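Glutathione S-transferase (Lodderomyces elongisporus, PDB 4IVF) binds two glutathione molecules per subunit and, as a homolog of the glutathione S-transferases, probably carries out glutathione-dependent chemistry. Local coordinates at residues Lys91-Ala99 against Val170-Phe179; Gly119-Phe130 against Trp184-Glu192. All coordinates share one frame; numbering follows the deposited sequence.

Interaction 1: residues Lys91-Ala99 against Val170-Phe179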
# COMPACT_ATOMS: atom_id res chain seq x y z
N LYS F 91 12.00 -18.16 5.96
CA LYS F 91 12.40 -18.12 7.36
C LYS F 91 13.92 -18.08 7.50
O LYS F 91 14.45 -17.76 8.55
CB LYS F 91 11.79 -19.30 8.12
CG LYS F 91 10.26 -19.28 8.15
CD LYS F 91 9.70 -20.35 9.07
CE LYS F 91 8.19 -20.28 9.18
NZ LYS F 91 7.72 -18.89 9.40
N GLU F 92 14.61 -18.41 6.40
CA GLU F 92 16.06 -18.36 6.33
C GLU F 92 16.56 -16.94 6.07
O GLU F 92 17.76 -16.67 6.11
CB GLU F 92 16.58 -19.30 5.25
CG GLU F 92 16.12 -20.75 5.38
CD GLU F 92 17.02 -21.58 6.28
OE1 GLU F 92 18.09 -21.08 6.70
OE2 GLU F 92 16.66 -22.75 6.57
N HIS F 93 15.63 -16.02 5.78
CA HIS F 93 15.97 -14.60 5.65
C HIS F 93 16.95 -14.32 4.51
O HIS F 93 17.82 -13.46 4.62
CB HIS F 93 16.50 -14.05 6.98
CG HIS F 93 15.49 -14.10 8.07
ND1 HIS F 93 15.71 -14.76 9.26
CD2 HIS F 93 14.23 -13.62 8.14
CE1 HIS F 93 14.64 -14.65 10.03
NE2 HIS F 93 13.73 -13.97 9.37
N LYS F 94 16.80 -15.05 3.41
CA LYS F 94 17.60 -14.84 2.21
C LYS F 94 17.11 -13.62 1.43
O LYS F 94 17.85 -13.04 0.63
CB LYS F 94 17.57 -16.08 1.31
CG LYS F 94 18.38 -17.25 1.84
CD LYS F 94 18.48 -18.36 0.79
CE LYS F 94 19.39 -19.50 1.26
NZ LYS F 94 18.78 -20.28 2.38
N PHE F 95 15.87 -13.23 1.67
CA PHE F 95 15.25 -12.13 0.95
C PHE F 95 14.37 -11.33 1.88
O PHE F 95 13.37 -10.75 1.45
CB PHE F 95 14.41 -12.67 -0.23
CG PHE F 95 15.19 -13.49 -1.20
CD1 PHE F 95 15.96 -12.88 -2.19
CD2 PHE F 95 15.17 -14.87 -1.14
CE1 PHE F 95 16.68 -13.64 -3.09
CE2 PHE F 95 15.90 -15.64 -2.04
CZ PHE F 95 16.65 -15.02 -3.01
N SER F 96 14.71 -11.33 3.16
CA SER F 96 13.92 -10.65 4.18
C SER F 96 14.73 -10.55 5.44
O SER F 96 15.76 -11.21 5.59
CB SER F 96 12.61 -11.41 4.46
OG SER F 96 12.86 -12.72 4.93
N TYR F 97 14.27 -9.71 6.36
CA TYR F 97 14.97 -9.51 7.62
C TYR F 97 14.14 -10.07 8.76
O TYR F 97 12.93 -10.21 8.63
CB TYR F 97 15.21 -8.02 7.82
CG TYR F 97 16.26 -7.49 6.89
CD1 TYR F 97 17.61 -7.55 7.23
CD2 TYR F 97 15.92 -6.94 5.65
CE1 TYR F 97 18.58 -7.08 6.39
CE2 TYR F 97 16.89 -6.47 4.80
CZ TYR F 97 18.22 -6.54 5.18
OH TYR F 97 19.22 -6.07 4.34
N PRO F 98 14.79 -10.42 9.88
CA PRO F 98 14.05 -10.96 11.02
C PRO F 98 12.98 -9.98 11.49
O PRO F 98 13.23 -8.77 11.53
CB PRO F 98 15.13 -11.11 12.10
CG PRO F 98 16.38 -11.35 11.32
CD PRO F 98 16.25 -10.49 10.08
N ALA F 99 11.82 -10.52 11.84
CA ALA F 99 10.69 -9.72 12.31
C ALA F 99 11.09 -8.90 13.54
O ALA F 99 11.79 -9.39 14.41
CB ALA F 99 9.50 -10.62 12.63
N VAL F 170 17.10 -2.09 0.78
CA VAL F 170 17.38 -2.24 2.21
C VAL F 170 18.53 -3.19 2.50
O VAL F 170 18.47 -4.37 2.16
CB VAL F 170 16.15 -2.69 3.02
CG1 VAL F 170 16.48 -2.75 4.50
CG2 VAL F 170 14.98 -1.75 2.78
N GLY F 171 19.59 -2.67 3.12
CA GLY F 171 20.71 -3.47 3.58
C GLY F 171 21.48 -4.23 2.51
O GLY F 171 21.83 -3.67 1.46
N ASP F 172 21.73 -5.50 2.78
CA ASP F 172 22.57 -6.34 1.92
C ASP F 172 21.81 -7.43 1.17
O ASP F 172 22.38 -8.43 0.76
CB ASP F 172 23.67 -7.00 2.77
CG ASP F 172 23.11 -7.88 3.88
OD1 ASP F 172 21.90 -7.77 4.20
OD2 ASP F 172 23.88 -8.69 4.44
N ARG F 173 20.51 -7.26 1.00
CA ARG F 173 19.76 -8.28 0.29
C ARG F 173 18.56 -7.69 -0.43
O ARG F 173 18.04 -6.65 -0.04
CB ARG F 173 19.32 -9.39 1.27
CG ARG F 173 18.17 -9.00 2.19
CD ARG F 173 18.19 -9.81 3.49
NE ARG F 173 19.42 -9.55 4.23
CZ ARG F 173 19.72 -10.04 5.42
NH1 ARG F 173 18.86 -10.83 6.07
NH2 ARG F 173 20.88 -9.74 5.98
N TYR F 174 18.14 -8.35 -1.50
CA TYR F 174 16.85 -8.03 -2.11
C TYR F 174 15.75 -8.42 -1.14
O TYR F 174 15.83 -9.44 -0.48
CB TYR F 174 16.66 -8.77 -3.44
CG TYR F 174 17.58 -8.32 -4.54
CD1 TYR F 174 17.54 -7.01 -5.01
CD2 TYR F 174 18.48 -9.21 -5.13
CE1 TYR F 174 18.38 -6.59 -6.04
CE2 TYR F 174 19.33 -8.80 -6.15
CZ TYR F 174 19.27 -7.49 -6.60
OH TYR F 174 20.09 -7.07 -7.62
N THR F 175 14.75 -7.57 -1.03
CA THR F 175 13.58 -7.87 -0.22
C THR F 175 12.33 -7.73 -1.09
O THR F 175 12.42 -7.47 -2.29
CB THR F 175 13.48 -6.89 0.96
OG1 THR F 175 13.44 -5.55 0.46
CG2 THR F 175 14.66 -7.08 1.92
N VAL F 176 11.16 -7.89 -0.46
CA VAL F 176 9.90 -7.76 -1.20
C VAL F 176 9.75 -6.34 -1.74
O VAL F 176 9.06 -6.11 -2.72
CB VAL F 176 8.66 -8.13 -0.33
CG1 VAL F 176 8.61 -9.63 -0.04
CG2 VAL F 176 8.65 -7.35 0.97
N ALA F 177 10.41 -5.38 -1.10
CA ALA F 177 10.31 -4.01 -1.57
C ALA F 177 10.93 -3.87 -2.96
O ALA F 177 10.36 -3.24 -3.84
CB ALA F 177 10.95 -3.04 -0.57
N ASP F 178 12.09 -4.49 -3.16
CA ASP F 178 12.72 -4.49 -4.49
C ASP F 178 11.85 -5.23 -5.51
O ASP F 178 11.66 -4.76 -6.63
CB ASP F 178 14.10 -5.15 -4.43
CG ASP F 178 15.02 -4.50 -3.42
OD1 ASP F 178 14.96 -4.88 -2.23
OD2 ASP F 178 15.79 -3.61 -3.81
N PHE F 179 11.33 -6.38 -5.13
CA PHE F 179 10.55 -7.16 -6.09
C PHE F 179 9.25 -6.46 -6.45
O PHE F 179 8.82 -6.53 -7.59
CB PHE F 179 10.36 -8.59 -5.59
CG PHE F 179 11.65 -9.35 -5.51
CD1 PHE F 179 12.38 -9.62 -6.66
CD2 PHE F 179 12.17 -9.75 -4.29
CE1 PHE F 179 13.58 -10.31 -6.60
CE2 PHE F 179 13.36 -10.43 -4.22
CZ PHE F 179 14.08 -10.71 -5.38
O HOH W 1 11.34 -9.12 2.12

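Interaction 2: residues Gly119-Phe130 against Trp184-Glu192. With GSH (glutathione), chain T.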
# COMPACT_ATOMS: atom_id res chain seq x y z
N GLY F 119 2.84 2.17 -7.81
CA GLY F 119 1.78 1.51 -8.58
C GLY F 119 0.58 2.39 -8.90
O GLY F 119 0.25 2.58 -10.07
N PRO F 120 -0.09 2.93 -7.88
CA PRO F 120 -1.24 3.80 -8.16
C PRO F 120 -0.93 4.96 -9.11
O PRO F 120 -1.73 5.20 -10.00
CB PRO F 120 -1.63 4.32 -6.77
CG PRO F 120 -1.26 3.18 -5.85
CD PRO F 120 0.04 2.65 -6.44
N ILE F 121 0.19 5.66 -8.92
CA ILE F 121 0.49 6.81 -9.75
C ILE F 121 0.90 6.43 -11.19
O ILE F 121 0.43 7.03 -12.15
CB ILE F 121 1.57 7.72 -9.10
CG1 ILE F 121 0.99 8.40 -7.85
CG2 ILE F 121 2.12 8.74 -10.09
CD1 ILE F 121 -0.26 9.24 -8.12
N GLN F 122 1.76 5.43 -11.32
CA GLN F 122 2.19 4.99 -12.64
C GLN F 122 1.01 4.33 -13.39
O GLN F 122 0.96 4.33 -14.62
CB GLN F 122 3.37 4.03 -12.53
CG GLN F 122 3.99 3.67 -13.87
CD GLN F 122 5.26 2.84 -13.76
OE1 GLN F 122 5.94 2.84 -12.73
NE2 GLN F 122 5.59 2.13 -14.83
N GLY F 123 0.08 3.77 -12.63
CA GLY F 123 -1.11 3.18 -13.20
C GLY F 123 -2.03 4.24 -13.76
O GLY F 123 -2.68 4.01 -14.77
N GLN F 124 -2.06 5.41 -13.13
CA GLN F 124 -2.89 6.50 -13.63
C GLN F 124 -2.32 7.04 -14.92
O GLN F 124 -3.06 7.31 -15.87
CB GLN F 124 -3.03 7.64 -12.63
CG GLN F 124 -3.69 7.26 -11.33
CD GLN F 124 -4.80 6.26 -11.53
OE1 GLN F 124 -5.83 6.56 -12.15
NE2 GLN F 124 -4.61 5.04 -11.00
N ALA F 125 -1.00 7.18 -14.95
CA ALA F 125 -0.31 7.61 -16.15
C ALA F 125 -0.60 6.65 -17.30
O ALA F 125 -0.88 7.07 -18.42
CB ALA F 125 1.20 7.72 -15.90
N ASN F 126 -0.53 5.36 -17.01
CA ASN F 126 -0.81 4.34 -18.00
C ASN F 126 -2.24 4.48 -18.49
O ASN F 126 -2.51 4.37 -19.68
CB ASN F 126 -0.59 2.95 -17.41
CG ASN F 126 0.86 2.51 -17.47
OD1 ASN F 126 1.73 3.24 -17.94
ND2 ASN F 126 1.13 1.30 -16.98
N HIS F 127 -3.15 4.76 -17.56
CA HIS F 127 -4.54 4.96 -17.96
C HIS F 127 -4.69 6.15 -18.92
O HIS F 127 -5.35 6.03 -19.94
CB HIS F 127 -5.48 5.14 -16.78
CG HIS F 127 -6.84 5.61 -17.18
ND1 HIS F 127 -7.79 4.76 -17.71
CD2 HIS F 127 -7.39 6.85 -17.20
CE1 HIS F 127 -8.88 5.45 -18.01
NE2 HIS F 127 -8.67 6.72 -17.70
N PHE F 128 -4.08 7.28 -18.60
CA PHE F 128 -4.27 8.49 -19.40
C PHE F 128 -3.62 8.43 -20.77
O PHE F 128 -4.02 9.13 -21.69
CB PHE F 128 -3.87 9.75 -18.62
CG PHE F 128 -4.91 10.20 -17.65
CD1 PHE F 128 -5.99 10.97 -18.07
CD2 PHE F 128 -4.85 9.81 -16.32
CE1 PHE F 128 -6.97 11.37 -17.18
CE2 PHE F 128 -5.84 10.21 -15.42
CZ PHE F 128 -6.90 10.99 -15.86
N VAL F 129 -2.65 7.54 -20.90
CA VAL F 129 -1.92 7.41 -22.14
C VAL F 129 -2.51 6.32 -23.03
O VAL F 129 -2.64 6.52 -24.24
CB VAL F 129 -0.42 7.11 -21.86
CG1 VAL F 129 0.26 6.57 -23.10
CG2 VAL F 129 0.29 8.37 -21.35
N PHE F 130 -2.86 5.18 -22.45
CA PHE F 130 -3.26 4.00 -23.22
C PHE F 130 -4.74 3.67 -23.21
O PHE F 130 -5.22 3.07 -24.16
CB PHE F 130 -2.51 2.76 -22.76
CG PHE F 130 -1.03 2.89 -22.81
CD1 PHE F 130 -0.38 2.91 -24.03
CD2 PHE F 130 -0.29 3.00 -21.65
CE1 PHE F 130 0.99 3.04 -24.09
CE2 PHE F 130 1.08 3.13 -21.70
CZ PHE F 130 1.73 3.15 -22.93
N TRP F 184 6.77 -2.88 -11.71
CA TRP F 184 6.37 -1.62 -12.34
C TRP F 184 7.49 -0.92 -13.10
O TRP F 184 7.22 -0.20 -14.07
CB TRP F 184 5.79 -0.67 -11.30
CG TRP F 184 4.34 -0.97 -11.00
CD1 TRP F 184 3.85 -1.79 -10.02
CD2 TRP F 184 3.21 -0.47 -11.71
NE1 TRP F 184 2.47 -1.82 -10.08
CE2 TRP F 184 2.05 -1.02 -11.10
CE3 TRP F 184 3.05 0.41 -12.79
CZ2 TRP F 184 0.76 -0.72 -11.54
CZ3 TRP F 184 1.76 0.70 -13.24
CH2 TRP F 184 0.63 0.14 -12.61
N ALA F 185 8.72 -1.11 -12.64
CA ALA F 185 9.88 -0.56 -13.34
C ALA F 185 9.93 -1.15 -14.75
O ALA F 185 10.31 -0.50 -15.71
CB ALA F 185 11.17 -0.88 -12.58
N TYR F 186 9.53 -2.41 -14.84
CA TYR F 186 9.47 -3.12 -16.09
C TYR F 186 8.56 -2.41 -17.11
O TYR F 186 8.75 -2.53 -18.31
CB TYR F 186 8.96 -4.54 -15.82
CG TYR F 186 8.91 -5.43 -17.02
CD1 TYR F 186 10.06 -6.01 -17.52
CD2 TYR F 186 7.70 -5.71 -17.64
CE1 TYR F 186 10.02 -6.83 -18.63
CE2 TYR F 186 7.65 -6.54 -18.75
CZ TYR F 186 8.80 -7.10 -19.24
OH TYR F 186 8.74 -7.92 -20.34
N ARG F 187 7.59 -1.64 -16.60
CA ARG F 187 6.60 -0.99 -17.46
C ARG F 187 6.97 0.44 -17.90
O ARG F 187 6.23 1.05 -18.68
CB ARG F 187 5.24 -0.97 -16.77
CG ARG F 187 4.40 -2.23 -16.95
CD ARG F 187 3.70 -2.20 -18.29
NE ARG F 187 2.62 -3.17 -18.34
CZ ARG F 187 2.77 -4.45 -18.69
NH1 ARG F 187 3.97 -4.92 -19.02
NH2 ARG F 187 1.72 -5.25 -18.71
N LEU F 188 8.09 0.96 -17.41
CA LEU F 188 8.52 2.31 -17.75
C LEU F 188 8.79 2.48 -19.24
O LEU F 188 8.58 3.55 -19.80
CB LEU F 188 9.77 2.71 -16.95
CG LEU F 188 9.56 3.12 -15.48
CD1 LEU F 188 10.90 3.47 -14.78
CD2 LEU F 188 8.59 4.30 -15.38
N SER F 189 9.25 1.42 -19.88
CA SER F 189 9.58 1.48 -21.29
C SER F 189 8.37 1.82 -22.16
O SER F 189 8.52 2.49 -23.18
CB SER F 189 10.21 0.16 -21.76
OG SER F 189 9.28 -0.91 -21.62
N ARG F 190 7.18 1.39 -21.75
CA ARG F 190 5.96 1.70 -22.51
C ARG F 190 5.68 3.20 -22.57
O ARG F 190 5.12 3.70 -23.56
CB ARG F 190 4.74 0.95 -21.94
CG ARG F 190 4.83 -0.56 -22.08
CD ARG F 190 3.49 -1.23 -21.82
NE ARG F 190 3.58 -2.68 -21.96
CZ ARG F 190 2.54 -3.51 -21.90
NH1 ARG F 190 1.32 -3.03 -21.70
NH2 ARG F 190 2.71 -4.82 -22.07
N LEU F 191 6.07 3.91 -21.51
CA LEU F 191 5.92 5.36 -21.46
C LEU F 191 7.14 6.08 -22.04
O LEU F 191 7.25 7.30 -21.95
CB LEU F 191 5.68 5.83 -20.03
CG LEU F 191 4.48 5.27 -19.27
CD1 LEU F 191 4.61 5.62 -17.78
CD2 LEU F 191 3.14 5.78 -19.84
N GLU F 192 8.06 5.33 -22.63
CA GLU F 192 9.32 5.89 -23.12
C GLU F 192 10.12 6.60 -22.03
O GLU F 192 10.87 7.54 -22.29
CB GLU F 192 9.10 6.79 -24.34
CG GLU F 192 8.50 6.03 -25.48
CD GLU F 192 8.36 6.82 -26.75
OE1 GLU F 192 8.33 8.06 -26.74
OE2 GLU F 192 8.27 6.16 -27.80
N1 GSH T . -9.57 -0.23 -13.21
CA1 GSH T . -8.47 0.27 -14.00
C1 GSH T . -8.80 1.60 -14.53
O11 GSH T . -9.86 2.17 -14.18
O12 GSH T . -8.02 2.18 -15.31
CB1 GSH T . -8.08 -0.72 -15.11
CG1 GSH T . -6.62 -0.65 -15.37
CD1 GSH T . -5.78 -1.25 -14.25
OE1 GSH T . -6.25 -2.08 -13.46
N2 GSH T . -4.34 -0.84 -14.07
CA2 GSH T . -3.55 -1.41 -12.99
C2 GSH T . -3.26 -0.36 -11.96
O2 GSH T . -3.15 0.81 -12.30
CB2 GSH T . -2.27 -1.89 -13.50
SG2 GSH T . -2.51 -3.02 -14.83
N3 GSH T . -3.10 -0.70 -10.56
CA3 GSH T . -2.82 0.35 -9.61
C3 GSH T . -1.96 -0.15 -8.52
O31 GSH T . -1.15 -1.09 -8.70
O32 GSH T . -2.05 0.39 -7.38
O HOH W 2 4.13 2.14 -17.25

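Interaction 1: residues Lys91-Ala99 against Val170-Phe179
Phe95 and Thr175 bring the two backbones to within 4.7 Å between CA atoms, where the loop 91-99 crosses the approach to helix 176-185. Two CA-H...O contacts join them there, Phe95 CA to Tyr174 O and Thr175 CA to Phe95 O, and a water accepts from Val176 N and donates to Phe95 O.

Tyr97 and Arg173 carry the side-chain part. The guanidinium lies flat on one face of the phenol ring, centres 4.0 Å apart and planes at 21°, with CD of the same arginine making a CH-pi contact over that face. A bend at chi3 (61°) folds the Arg173 chain over the ring. From there NH1 donates to Ser96 O at 3.2 Å, while NE and NH2 grip Asp172 OD1 side-on, NH2 at 2.8 Å in a salt bridge. Tyr97 OH reaches into the type II' turn from Val170 to Arg173: it donates to Val170 O at 2.9 Å, from above the carbonyl plane, and accepts a weak bond from Asp172 N. Thr175 CG2 and Val170 CG1 pack against Tyr97 CE2. Phe95 CD1 meets the edge of the Phe179 ring.

Thr175 and Asp178 form a capping box at the start of helix 176-185, Asp178 OD1 taking Thr175 N at 3.0 Å. The guanidinium stacks on the phenol while Asp172 and Ser96 O bind it near its own plane, which should limit its rotation over the ring.

Interaction 2: residues Gly119-Phe130 against Trp184-Glu192
Aromatic packing comes first: Trp184 fits as a knob into the hole formed by Gly119, Gln122, Gly123 and Asn126. Gly119 CA sits over one face of the indole, 3.8 Å from the centroid of the five-membered ring, and Gln122 CD comes to the edge at CE3, its amide plane turned 69° from the ring. Trp184 NE1 is hydrogen-bonded to Asn17 OD1.

Among polar contacts, Gln122 extends with CG anti to its N (chi1 -173°) and delivers NE2 to Trp184 O at 2.9 Å. Arg187 N reaches that oxygen from the other face of the carbonyl plane. A water accepts from Gln122 NE2 and donates to Asn126 OD1 and Arg187 O, and Tyr151 takes up Gln122 OE1.

Apolar contacts close the far end. Leu191 CD2 lies 3.8 Å from Phe130 CE2 and also touches Val129 CG2, while Phe130 CZ abuts Arg190 CB.

Glutathione lies along the helix, O2 3.3 Å from Gly123 CA and O31 3.4 Å from Trp184 CZ2. Asn17 and Arg57 hydrogen-bond it, as does Arg142 of the second subunit, whose Tyr138 OH is hydrogen-bonded to His127 NE2. The helical domain supplies one wall of a GST glutathione site shared with the N-terminal domain and the dimer partner.

Overall arrangement
From the N terminus, the chain first lays down the thioredoxin-like domain with its four-stranded sheet and ends it in helix 78-89. The loop 91-99 follows, then the long helix 102-131 that carries 119-130, and after helix 137-159 the chain returns through 170-179 and on to 184-192. Interaction 1 therefore closes a loop of 70 residues and interaction 2 one of 53; the two cross, because their segments alternate. Both use helix 176-185, one at its start and the other at its end, with centres 26 Å apart. Interaction 1 ties the interdomain linker to the turn that leads into this helix and to its first residues, whereas interaction 2 joins it to helix 102-131 beside bound glutathione.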